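Local coordinates for protein bradyzoite pseudokinase 1 (Toxoplasma gondii, PDB 6M7Z) that regulates membrane ultrastructure of the Toxoplasma parasitophorous vacuole as a divergent kinase that lacks the glycine-rich loop, at residues A[146-158]-A[291-305]. Sequence-based numbering, arbitrary orientation.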
loop_
_atom_site.group_PDB
_atom_site.type_symbol
_atom_site.label_atom_id
_atom_site.label_comp_id
_atom_site.label_asym_id
_atom_site.label_seq_id
_atom_site.Cartn_x
_atom_site.Cartn_y
_atom_site.Cartn_z
ATOM N N VAL A 146 3.605 -7.179 -17.780
ATOM C CA VAL A 146 2.782 -5.972 -17.744
ATOM C C VAL A 146 1.304 -6.338 -17.530
ATOM O O VAL A 146 0.579 -5.669 -16.795
ATOM C CB VAL A 146 2.976 -5.153 -19.030
ATOM C CG1 VAL A 146 1.961 -4.034 -19.163
ATOM C CG2 VAL A 146 4.383 -4.592 -19.089
ATOM N N GLN A 147 0.857 -7.386 -18.218
ATOM C CA GLN A 147 -0.531 -7.802 -18.190
ATOM C C GLN A 147 -0.928 -8.178 -16.753
ATOM O O GLN A 147 -1.971 -7.760 -16.255
ATOM C CB GLN A 147 -0.716 -8.978 -19.150
ATOM C CG GLN A 147 -2.140 -9.496 -19.220
ATOM C CD GLN A 147 -2.235 -10.872 -19.827
ATOM O OE1 GLN A 147 -1.301 -11.674 -19.756
ATOM N NE2 GLN A 147 -3.365 -11.137 -20.457
ATOM N N VAL A 148 -0.073 -8.967 -16.102
ATOM C CA VAL A 148 -0.369 -9.524 -14.786
ATOM C C VAL A 148 -0.239 -8.427 -13.723
ATOM O O VAL A 148 -1.025 -8.401 -12.776
ATOM C CB VAL A 148 0.534 -10.734 -14.475
ATOM C CG1 VAL A 148 0.326 -11.246 -13.051
ATOM C CG2 VAL A 148 0.304 -11.860 -15.480
ATOM N N LEU A 149 0.740 -7.528 -13.888
ATOM C CA LEU A 149 0.951 -6.437 -12.929
ATOM C C LEU A 149 -0.275 -5.524 -12.925
ATOM O O LEU A 149 -0.808 -5.180 -11.866
ATOM C CB LEU A 149 2.212 -5.648 -13.289
ATOM C CG LEU A 149 2.513 -4.448 -12.386
ATOM C CD1 LEU A 149 2.580 -4.850 -10.926
ATOM C CD2 LEU A 149 3.827 -3.819 -12.783
ATOM N N ALA A 150 -0.729 -5.163 -14.124
ATOM C CA ALA A 150 -1.885 -4.292 -14.291
ATOM C C ALA A 150 -3.122 -4.938 -13.662
ATOM O O ALA A 150 -3.903 -4.269 -13.012
ATOM C CB ALA A 150 -2.096 -3.995 -15.751
ATOM N N ALA A 151 -3.269 -6.252 -13.850
ATOM C CA ALA A 151 -4.422 -6.986 -13.330
ATOM C C ALA A 151 -4.344 -7.040 -11.790
ATOM O O ALA A 151 -5.353 -6.872 -11.116
ATOM C CB ALA A 151 -4.479 -8.366 -13.941
ATOM N N ASN A 152 -3.130 -7.280 -11.269
ATOM C CA ASN A 152 -2.816 -7.287 -9.825
ATOM C C ASN A 152 -3.230 -5.928 -9.216
ATOM O O ASN A 152 -3.861 -5.867 -8.153
ATOM C CB ASN A 152 -1.339 -7.663 -9.630
ATOM C CG ASN A 152 -0.946 -8.050 -8.211
ATOM O OD1 ASN A 152 -1.430 -7.472 -7.237
ATOM N ND2 ASN A 152 -0.034 -9.008 -8.078
ATOM N N MET A 153 -2.934 -4.838 -9.939
ATOM C CA MET A 153 -3.186 -3.495 -9.454
ATOM C C MET A 153 -4.691 -3.198 -9.413
ATOM O O MET A 153 -5.187 -2.678 -8.390
ATOM C CB MET A 153 -2.460 -2.450 -10.307
ATOM C CG MET A 153 -0.971 -2.331 -9.984
ATOM S SD MET A 153 0.041 -1.645 -11.321
ATOM C CE MET A 153 -0.510 0.058 -11.296
ATOM N N VAL A 154 -5.410 -3.535 -10.493
ATOM C CA VAL A 154 -6.877 -3.364 -10.561
ATOM C C VAL A 154 -7.543 -4.188 -9.449
ATOM O O VAL A 154 -8.449 -3.716 -8.781
ATOM C CB VAL A 154 -7.451 -3.766 -11.938
ATOM C CG1 VAL A 154 -8.965 -3.681 -11.970
ATOM C CG2 VAL A 154 -6.898 -2.943 -13.073
ATOM N N ALA A 155 -7.101 -5.435 -9.286
ATOM C CA ALA A 155 -7.692 -6.350 -8.317
ATOM C C ALA A 155 -7.523 -5.782 -6.906
ATOM O O ALA A 155 -8.424 -5.885 -6.085
ATOM C CB ALA A 155 -7.062 -7.721 -8.423
ATOM N N ALA A 156 -6.342 -5.214 -6.642
ATOM C CA ALA A 156 -6.007 -4.697 -5.322
ATOM C C ALA A 156 -6.958 -3.541 -4.977
ATOM O O ALA A 156 -7.523 -3.495 -3.870
ATOM C CB ALA A 156 -4.567 -4.279 -5.284
ATOM N N LEU A 157 -7.161 -2.645 -5.947
ATOM C CA LEU A 157 -8.050 -1.504 -5.780
ATOM C C LEU A 157 -9.488 -1.984 -5.527
ATOM O O LEU A 157 -10.174 -1.474 -4.635
ATOM C CB LEU A 157 -7.998 -0.628 -7.037
ATOM C CG LEU A 157 -8.822 0.658 -6.970
ATOM C CD1 LEU A 157 -8.498 1.441 -5.716
ATOM C CD2 LEU A 157 -8.580 1.515 -8.192
ATOM N N LYS A 158 -9.930 -2.971 -6.314
ATOM C CA LYS A 158 -11.264 -3.547 -6.181
ATOM C C LYS A 158 -11.471 -4.087 -4.761
ATOM O O LYS A 158 -12.542 -3.877 -4.177
ATOM C CB LYS A 158 -11.497 -4.663 -7.204
ATOM C CG LYS A 158 -12.966 -5.038 -7.359
ATOM C CD LYS A 158 -13.227 -6.349 -8.054
ATOM C CE LYS A 158 -14.620 -6.875 -7.774
ATOM N NZ LYS A 158 -14.646 -8.357 -7.798
ATOM N N MET A 291 -12.002 -4.920 -15.841
ATOM C CA MET A 291 -11.604 -6.321 -15.663
ATOM C C MET A 291 -11.973 -7.171 -16.892
ATOM O O MET A 291 -11.392 -8.238 -17.089
ATOM C CB MET A 291 -12.249 -6.914 -14.402
ATOM C CG MET A 291 -11.537 -6.515 -13.123
ATOM S SD MET A 291 -12.127 -7.416 -11.671
ATOM C CE MET A 291 -10.713 -7.284 -10.581
ATOM N N LYS A 292 -12.896 -6.691 -17.733
ATOM C CA LYS A 292 -13.277 -7.394 -18.970
ATOM C C LYS A 292 -12.571 -6.792 -20.195
ATOM O O LYS A 292 -12.947 -7.087 -21.319
ATOM C CB LYS A 292 -14.800 -7.358 -19.137
ATOM C CG LYS A 292 -15.551 -8.431 -18.372
ATOM C CD LYS A 292 -16.997 -8.032 -18.119
ATOM C CE LYS A 292 -17.694 -8.890 -17.084
ATOM N NZ LYS A 292 -18.853 -8.171 -16.512
ATOM N N ASP A 293 -11.536 -5.968 -19.989
ATOM C CA ASP A 293 -10.789 -5.380 -21.097
ATOM C C ASP A 293 -10.023 -6.495 -21.812
ATOM O O ASP A 293 -9.616 -7.477 -21.181
ATOM C CB ASP A 293 -9.875 -4.242 -20.618
ATOM C CG ASP A 293 -9.195 -3.456 -21.732
ATOM O OD1 ASP A 293 -8.112 -3.884 -22.177
ATOM O OD2 ASP A 293 -9.765 -2.422 -22.164
ATOM N N PRO A 294 -9.838 -6.388 -23.154
ATOM C CA PRO A 294 -9.012 -7.325 -23.918
ATOM C C PRO A 294 -7.657 -7.708 -23.302
ATOM O O PRO A 294 -7.203 -8.836 -23.485
ATOM C CB PRO A 294 -8.757 -6.566 -25.227
ATOM C CG PRO A 294 -10.004 -5.724 -25.420
ATOM C CD PRO A 294 -10.483 -5.388 -24.025
ATOM N N LEU A 295 -7.022 -6.767 -22.591
ATOM C CA LEU A 295 -5.690 -6.981 -22.018
ATOM C C LEU A 295 -5.694 -8.184 -21.064
ATOM O O LEU A 295 -4.685 -8.869 -20.965
ATOM C CB LEU A 295 -5.249 -5.709 -21.284
ATOM C CG LEU A 295 -3.981 -5.824 -20.437
ATOM C CD1 LEU A 295 -2.792 -6.210 -21.319
ATOM C CD2 LEU A 295 -3.715 -4.520 -19.701
ATOM N N PHE A 296 -6.820 -8.439 -20.383
ATOM C CA PHE A 296 -6.866 -9.414 -19.277
ATOM C C PHE A 296 -7.525 -10.745 -19.673
ATOM O O PHE A 296 -7.721 -11.598 -18.806
ATOM C CB PHE A 296 -7.605 -8.816 -18.078
ATOM C CG PHE A 296 -7.048 -7.506 -17.595
ATOM C CD1 PHE A 296 -5.691 -7.363 -17.341
ATOM C CD2 PHE A 296 -7.878 -6.413 -17.392
ATOM C CE1 PHE A 296 -5.178 -6.161 -16.880
ATOM C CE2 PHE A 296 -7.361 -5.207 -16.943
ATOM C CZ PHE A 296 -6.015 -5.091 -16.677
ATOM N N GLU A 297 -7.842 -10.944 -20.956
ATOM C CA GLU A 297 -8.445 -12.219 -21.387
ATOM C C GLU A 297 -7.428 -13.356 -21.218
ATOM O O GLU A 297 -6.265 -13.223 -21.567
ATOM C CB GLU A 297 -8.981 -12.133 -22.816
ATOM C CG GLU A 297 -10.359 -11.504 -22.873
ATOM C CD GLU A 297 -10.808 -11.069 -24.250
ATOM O OE1 GLU A 297 -10.273 -11.601 -25.252
ATOM O OE2 GLU A 297 -11.688 -10.193 -24.307
ATOM N N GLY A 298 -7.911 -14.466 -20.654
ATOM C CA GLY A 298 -7.104 -15.641 -20.348
ATOM C C GLY A 298 -6.609 -15.663 -18.910
ATOM O O GLY A 298 -6.032 -16.665 -18.485
ATOM N N LEU A 299 -6.837 -14.577 -18.157
ATOM C CA LEU A 299 -6.403 -14.483 -16.760
ATOM C C LEU A 299 -7.540 -14.916 -15.827
ATOM O O LEU A 299 -8.691 -14.526 -16.016
ATOM C CB LEU A 299 -5.988 -13.044 -16.435
ATOM C CG LEU A 299 -4.600 -12.620 -16.899
ATOM C CD1 LEU A 299 -4.356 -11.167 -16.532
ATOM C CD2 LEU A 299 -3.529 -13.518 -16.299
ATOM N N ASN A 300 -7.176 -15.701 -14.810
ATOM C CA ASN A 300 -8.059 -16.061 -13.716
ATOM C C ASN A 300 -7.927 -14.995 -12.622
ATOM O O ASN A 300 -6.986 -15.039 -11.807
ATOM C CB ASN A 300 -7.746 -17.460 -13.177
ATOM C CG ASN A 300 -8.727 -17.918 -12.118
ATOM O OD1 ASN A 300 -9.742 -17.261 -11.864
ATOM N ND2 ASN A 300 -8.435 -19.048 -11.496
ATOM N N PHE A 301 -8.887 -14.060 -12.601
ATOM C CA PHE A 301 -8.909 -12.971 -11.624
ATOM C C PHE A 301 -9.063 -13.507 -10.193
ATOM O O PHE A 301 -8.614 -12.858 -9.260
ATOM C CB PHE A 301 -10.011 -11.957 -11.960
ATOM C CG PHE A 301 -9.499 -10.756 -12.715
ATOM C CD1 PHE A 301 -8.787 -9.763 -12.059
ATOM C CD2 PHE A 301 -9.689 -10.633 -14.083
ATOM C CE1 PHE A 301 -8.269 -8.681 -12.755
ATOM C CE2 PHE A 301 -9.176 -9.545 -14.776
ATOM C CZ PHE A 301 -8.471 -8.569 -14.111
ATOM N N GLU A 302 -9.685 -14.680 -10.023
ATOM C CA GLU A 302 -9.881 -15.250 -8.693
ATOM C C GLU A 302 -8.513 -15.552 -8.058
ATOM O O GLU A 302 -8.355 -15.364 -6.851
ATOM C CB GLU A 302 -10.783 -16.486 -8.729
ATOM C CG GLU A 302 -11.434 -16.761 -7.375
ATOM C CD GLU A 302 -12.523 -17.819 -7.343
ATOM O OE1 GLU A 302 -12.263 -18.962 -7.790
ATOM O OE2 GLU A 302 -13.633 -17.509 -6.839
ATOM N N ASP A 303 -7.542 -15.995 -8.874
ATOM C CA ASP A 303 -6.177 -16.331 -8.402
ATOM C C ASP A 303 -5.389 -15.056 -8.063
ATOM O O ASP A 303 -4.609 -15.041 -7.090
ATOM C CB ASP A 303 -5.390 -17.141 -9.434
ATOM C CG ASP A 303 -5.899 -18.556 -9.624
ATOM O OD1 ASP A 303 -6.301 -19.174 -8.619
ATOM O OD2 ASP A 303 -5.880 -19.031 -10.772
ATOM N N ILE A 304 -5.572 -14.010 -8.879
ATOM C CA ILE A 304 -4.956 -12.711 -8.640
ATOM C C ILE A 304 -5.418 -12.214 -7.262
ATOM O O ILE A 304 -4.588 -11.828 -6.433
ATOM C CB ILE A 304 -5.303 -11.694 -9.752
ATOM C CG1 ILE A 304 -5.032 -12.238 -11.162
ATOM C CG2 ILE A 304 -4.572 -10.386 -9.489
ATOM C CD1 ILE A 304 -5.524 -11.372 -12.317
ATOM N N GLU A 305 -6.738 -12.277 -7.031
ATOM C CA GLU A 305 -7.394 -11.762 -5.827
ATOM C C GLU A 305 -6.987 -12.565 -4.587
ATOM O O GLU A 305 -7.018 -12.033 -3.486
ATOM C CB GLU A 305 -8.913 -11.754 -5.997
ATOM C CG GLU A 305 -9.403 -10.687 -6.962
ATOM C CD GLU A 305 -10.882 -10.719 -7.308
ATOM O OE1 GLU A 305 -11.374 -9.727 -7.879
ATOM O OE2 GLU A 305 -11.534 -11.737 -7.018
#
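Ala151 and Ala155, one turn apart on helix 146-158, face helix 301-305, with the segment axes 9.5 Å apart at closest approach and a crossing angle of -68°; the chain runs from Met291 beside Val154 to Leu295 beside Gln147, and the type II turn from Phe296 to Leu299 then brings it back to helix 301-305. In the helical C-lobe of this kinase fold, the C-terminal segment thus closes over a central helix, and small residues let large ones come close. Ile304 straddles the two alanines: its CD1 lies 3.6 Å from Ala151 CB, and its CG2 sits 3.6 Å from Asn152 CA and 3.8 Å from Ala155 CB. The same CD1 also rests on one face of the Phe301 ring, with Met291 CG over the opposite face. Gln147 O and Ala150 CB lie at the edge of the Phe296 ring, near its plane, and Ile290 of helix 287-291 adds to its surroundings. At one end of the interface, Lys158 NZ forms a long salt bridge with Glu305 OE1 (3.5 Å), the lysine chain crossing Met291 at about a right angle. At the other, the extended Gln147 chain, CG anti to its backbone N (chi1 -179°), delivers NE2 to Leu295 O, 2.7 Å away and in the carbonyl plane.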